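Local coordinates for interleukin-1beta (Gallus gallus, PDB 2WRY), which probably acts as a secreted, receptor-binding cytokine of the interleukin-1 family that promotes inflammation, this chain being its beta-trefoil domain, at residues 41-53 and 65-77. Numbering follows the deposited sequence.
Sequences SQKVRLNIALYRP and MPVALGIKGYKLY
Asn47 and Gly70, Ala49 and Ala68 are the hydrogen-bonded pairs of an antiparallel ladder that joins strands 45-53 and 66-71 in the beta-trefoil fold of the interleukin-1 family. Lys72 N to Arg45 O and Tyr51 N to Pro66 O extend it to six backbone bonds. Strand 4-16 pairs with the other edge of 45-53.

Apolar contacts line the face bearing Leu46, Ile48, Leu50, Val67, Leu69 and Ile71. Ile48 straddles two neighbours: with CG1 anti to its carbonyl carbon (chi1 -57°), which leaves CG2 anti to the backbone N, CG1 runs alongside Leu69, 3.8 Å from its CD2, while CG2 crosses to Val67 CG1 at 3.6 Å. Cutting this side chain back to an alanine would probably leave Val67 CG1 and the Leu69 CD2 methyl without the partner that spans them. Leu46 CD2 meets Ile71 CD1, and Val44 CG1 lies 3.7 Å from Ile71 CG2. On the face bearing Ala49 and Ala68, Tyr51 CE2 reaches Ala68 CB at 3.8 Å; the Tyr51 hydroxyl bonds to Met97 O.

The side chains of Arg45 and Lys72 lie side by side, pointing the same way, despite their like charges, with Arg45 NH2 4.4 Å from Lys72 NZ.

Waters bridge Gln42 O to Tyr74 OH, and Arg45 N to Lys72 O, where 71-74 forms a type II turn. A third donates to Asn47 O at 2.9 Å and lies 2.6 Å from Tyr77 OH. Gly70 CA sits 3.4 Å above one face of the Tyr77 ring, offset toward its rim.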
# COMPACT_ATOMS: atom_id res chain seq x y z
N SER A 41 2.33 8.06 19.02
CA SER A 41 2.01 7.43 17.73
C SER A 41 3.27 7.20 16.91
O SER A 41 4.09 8.10 16.76
CB SER A 41 1.03 8.29 16.93
OG SER A 41 -0.18 8.41 17.63
N GLN A 42 3.41 5.98 16.39
CA GLN A 42 4.63 5.56 15.73
C GLN A 42 4.40 5.44 14.23
O GLN A 42 3.52 4.68 13.78
CB GLN A 42 5.15 4.26 16.33
CG GLN A 42 5.60 4.46 17.78
CD GLN A 42 5.95 3.18 18.53
OE1 GLN A 42 6.02 2.10 17.95
NE2 GLN A 42 6.19 3.32 19.83
N LYS A 43 5.18 6.20 13.47
CA LYS A 43 5.09 6.21 12.01
C LYS A 43 5.35 4.83 11.42
O LYS A 43 6.30 4.13 11.81
CB LYS A 43 6.10 7.24 11.48
CG LYS A 43 6.26 7.29 10.01
CD LYS A 43 7.05 8.53 9.63
CE LYS A 43 8.53 8.32 9.82
NZ LYS A 43 9.24 9.34 9.03
N VAL A 44 4.51 4.44 10.47
CA VAL A 44 4.64 3.19 9.78
C VAL A 44 5.68 3.28 8.66
O VAL A 44 5.67 4.25 7.89
CB VAL A 44 3.25 2.74 9.26
CG1 VAL A 44 3.38 1.71 8.14
CG2 VAL A 44 2.40 2.24 10.43
N ARG A 45 6.59 2.31 8.60
CA ARG A 45 7.46 2.13 7.43
C ARG A 45 6.94 0.91 6.67
O ARG A 45 6.25 0.05 7.26
CB ARG A 45 8.92 1.91 7.82
CG ARG A 45 9.56 3.17 8.36
CD ARG A 45 10.96 3.38 7.79
NE ARG A 45 11.92 2.31 8.07
CZ ARG A 45 13.03 2.08 7.37
NH1 ARG A 45 13.35 2.83 6.31
NH2 ARG A 45 13.83 1.08 7.72
N LEU A 46 7.23 0.85 5.38
CA LEU A 46 6.79 -0.29 4.57
C LEU A 46 7.96 -1.20 4.26
O LEU A 46 9.04 -0.73 3.87
CB LEU A 46 6.14 0.16 3.25
CG LEU A 46 4.90 1.05 3.36
CD1 LEU A 46 4.33 1.34 1.97
CD2 LEU A 46 3.79 0.40 4.26
N ASN A 47 7.77 -2.50 4.42
CA ASN A 47 8.77 -3.44 3.95
C ASN A 47 8.21 -3.90 2.62
O ASN A 47 7.26 -4.70 2.57
CB ASN A 47 8.92 -4.62 4.92
CG ASN A 47 10.39 -5.03 5.12
OD1 ASN A 47 11.27 -4.76 4.27
ND2 ASN A 47 10.65 -5.74 6.21
N ILE A 48 8.74 -3.33 1.54
CA ILE A 48 8.23 -3.58 0.20
C ILE A 48 8.89 -4.80 -0.41
O ILE A 48 10.09 -4.80 -0.69
CB ILE A 48 8.38 -2.35 -0.72
CG1 ILE A 48 7.66 -1.16 -0.07
CG2 ILE A 48 7.82 -2.69 -2.13
CD1 ILE A 48 7.58 0.09 -0.95
N ALA A 49 8.11 -5.88 -0.55
CA ALA A 49 8.64 -7.12 -1.13
C ALA A 49 8.50 -7.04 -2.63
O ALA A 49 7.38 -6.93 -3.16
CB ALA A 49 7.86 -8.32 -0.63
N LEU A 50 9.62 -7.08 -3.33
CA LEU A 50 9.60 -7.09 -4.78
C LEU A 50 9.47 -8.50 -5.33
O LEU A 50 10.18 -9.41 -4.88
CB LEU A 50 10.86 -6.39 -5.31
CG LEU A 50 11.09 -6.27 -6.81
CD1 LEU A 50 9.98 -5.45 -7.45
CD2 LEU A 50 12.51 -5.69 -7.07
N TYR A 51 8.57 -8.67 -6.30
CA TYR A 51 8.34 -9.95 -6.96
C TYR A 51 8.79 -9.90 -8.42
O TYR A 51 8.82 -8.82 -9.02
CB TYR A 51 6.84 -10.32 -6.87
CG TYR A 51 6.47 -10.77 -5.46
CD1 TYR A 51 6.38 -12.14 -5.14
CD2 TYR A 51 6.25 -9.83 -4.45
CE1 TYR A 51 6.08 -12.54 -3.82
CE2 TYR A 51 5.94 -10.22 -3.15
CZ TYR A 51 5.86 -11.58 -2.85
OH TYR A 51 5.57 -11.93 -1.55
N ARG A 52 9.14 -11.06 -8.96
CA ARG A 52 9.32 -11.26 -10.40
C ARG A 52 8.15 -12.09 -10.95
O ARG A 52 7.82 -13.13 -10.37
CB ARG A 52 10.63 -11.98 -10.67
CG ARG A 52 11.89 -11.14 -10.44
CD ARG A 52 13.17 -11.95 -10.75
NE ARG A 52 14.38 -11.25 -10.30
CZ ARG A 52 15.35 -11.77 -9.55
NH1 ARG A 52 15.31 -13.04 -9.13
NH2 ARG A 52 16.39 -11.03 -9.23
N PRO A 53 7.55 -11.67 -12.08
CA PRO A 53 6.49 -12.49 -12.71
C PRO A 53 7.02 -13.84 -13.18
O PRO A 53 8.19 -13.95 -13.57
CB PRO A 53 6.05 -11.64 -13.92
CG PRO A 53 6.55 -10.27 -13.65
CD PRO A 53 7.81 -10.43 -12.84
N MET A 65 6.09 -3.60 -11.71
CA MET A 65 7.01 -3.82 -10.61
C MET A 65 6.01 -4.33 -9.59
O MET A 65 5.45 -3.54 -8.82
CB MET A 65 7.60 -2.53 -10.06
CG MET A 65 8.98 -2.14 -10.54
SD MET A 65 9.52 -0.67 -9.61
CE MET A 65 10.12 -1.42 -8.09
N PRO A 66 5.75 -5.64 -9.59
CA PRO A 66 4.75 -6.17 -8.67
C PRO A 66 5.36 -6.29 -7.27
O PRO A 66 6.50 -6.78 -7.15
CB PRO A 66 4.40 -7.54 -9.26
CG PRO A 66 5.62 -7.95 -10.10
CD PRO A 66 6.41 -6.68 -10.40
N VAL A 67 4.65 -5.81 -6.26
CA VAL A 67 5.17 -5.79 -4.89
C VAL A 67 4.10 -6.22 -3.89
O VAL A 67 2.90 -6.11 -4.18
CB VAL A 67 5.67 -4.37 -4.47
CG1 VAL A 67 6.81 -3.90 -5.35
CG2 VAL A 67 4.52 -3.31 -4.48
N ALA A 68 4.54 -6.70 -2.72
CA ALA A 68 3.64 -6.81 -1.57
C ALA A 68 4.09 -5.74 -0.58
O ALA A 68 5.29 -5.43 -0.51
CB ALA A 68 3.69 -8.19 -0.92
N LEU A 69 3.15 -5.20 0.19
CA LEU A 69 3.42 -4.07 1.10
C LEU A 69 3.27 -4.53 2.54
O LEU A 69 2.15 -4.70 3.03
CB LEU A 69 2.50 -2.91 0.80
CG LEU A 69 2.59 -2.44 -0.66
CD1 LEU A 69 1.58 -1.33 -0.89
CD2 LEU A 69 4.01 -1.94 -0.96
N GLY A 70 4.41 -4.77 3.19
CA GLY A 70 4.42 -5.20 4.58
C GLY A 70 4.45 -3.98 5.50
O GLY A 70 5.09 -2.97 5.19
N ILE A 71 3.70 -4.06 6.59
CA ILE A 71 3.66 -2.98 7.57
C ILE A 71 4.77 -3.30 8.56
O ILE A 71 4.60 -4.20 9.41
CB ILE A 71 2.29 -2.92 8.29
CG1 ILE A 71 1.12 -2.92 7.29
CG2 ILE A 71 2.23 -1.69 9.20
CD1 ILE A 71 1.28 -1.83 6.19
N LYS A 72 5.92 -2.63 8.40
CA LYS A 72 7.17 -3.04 9.03
C LYS A 72 7.05 -3.06 10.55
O LYS A 72 6.64 -2.08 11.18
CB LYS A 72 8.32 -2.12 8.60
CG LYS A 72 9.66 -2.57 9.17
CD LYS A 72 10.74 -1.76 8.46
CE LYS A 72 12.15 -2.31 8.74
NZ LYS A 72 12.44 -2.34 10.18
N GLY A 73 7.37 -4.21 11.12
CA GLY A 73 7.36 -4.41 12.57
C GLY A 73 6.04 -4.87 13.17
O GLY A 73 5.97 -5.14 14.39
N TYR A 74 5.01 -4.94 12.34
CA TYR A 74 3.70 -5.35 12.81
C TYR A 74 3.23 -6.70 12.26
O TYR A 74 2.13 -7.15 12.61
CB TYR A 74 2.68 -4.27 12.48
CG TYR A 74 2.87 -2.96 13.20
CD1 TYR A 74 3.54 -1.89 12.59
CD2 TYR A 74 2.33 -2.76 14.47
CE1 TYR A 74 3.64 -0.65 13.22
CE2 TYR A 74 2.44 -1.52 15.12
CZ TYR A 74 3.09 -0.48 14.48
OH TYR A 74 3.20 0.74 15.11
N LYS A 75 4.04 -7.32 11.40
CA LYS A 75 3.77 -8.67 10.89
C LYS A 75 2.44 -8.72 10.09
O LYS A 75 1.69 -9.71 10.10
CB LYS A 75 3.85 -9.69 12.05
CG LYS A 75 5.30 -9.91 12.64
CD LYS A 75 5.78 -8.76 13.52
CE LYS A 75 7.04 -9.13 14.29
NZ LYS A 75 7.53 -7.97 15.09
N LEU A 76 2.18 -7.62 9.38
CA LEU A 76 0.97 -7.48 8.56
C LEU A 76 1.39 -7.22 7.12
O LEU A 76 2.43 -6.60 6.89
CB LEU A 76 0.14 -6.28 9.03
CG LEU A 76 -0.45 -6.33 10.45
CD1 LEU A 76 -1.00 -4.98 10.90
CD2 LEU A 76 -1.56 -7.41 10.57
N TYR A 77 0.56 -7.67 6.17
CA TYR A 77 0.64 -7.22 4.77
C TYR A 77 -0.68 -6.59 4.32
O TYR A 77 -1.74 -7.01 4.79
CB TYR A 77 1.03 -8.36 3.83
CG TYR A 77 2.52 -8.63 3.83
CD1 TYR A 77 3.35 -8.05 2.87
CD2 TYR A 77 3.11 -9.43 4.81
CE1 TYR A 77 4.71 -8.28 2.85
CE2 TYR A 77 4.48 -9.67 4.80
CZ TYR A 77 5.28 -9.07 3.82
OH TYR A 77 6.63 -9.24 3.80
O HOH W 1 1.52 3.06 14.24
O HOH W 2 6.80 0.64 10.95
O HOH W 3 8.26 -7.46 2.71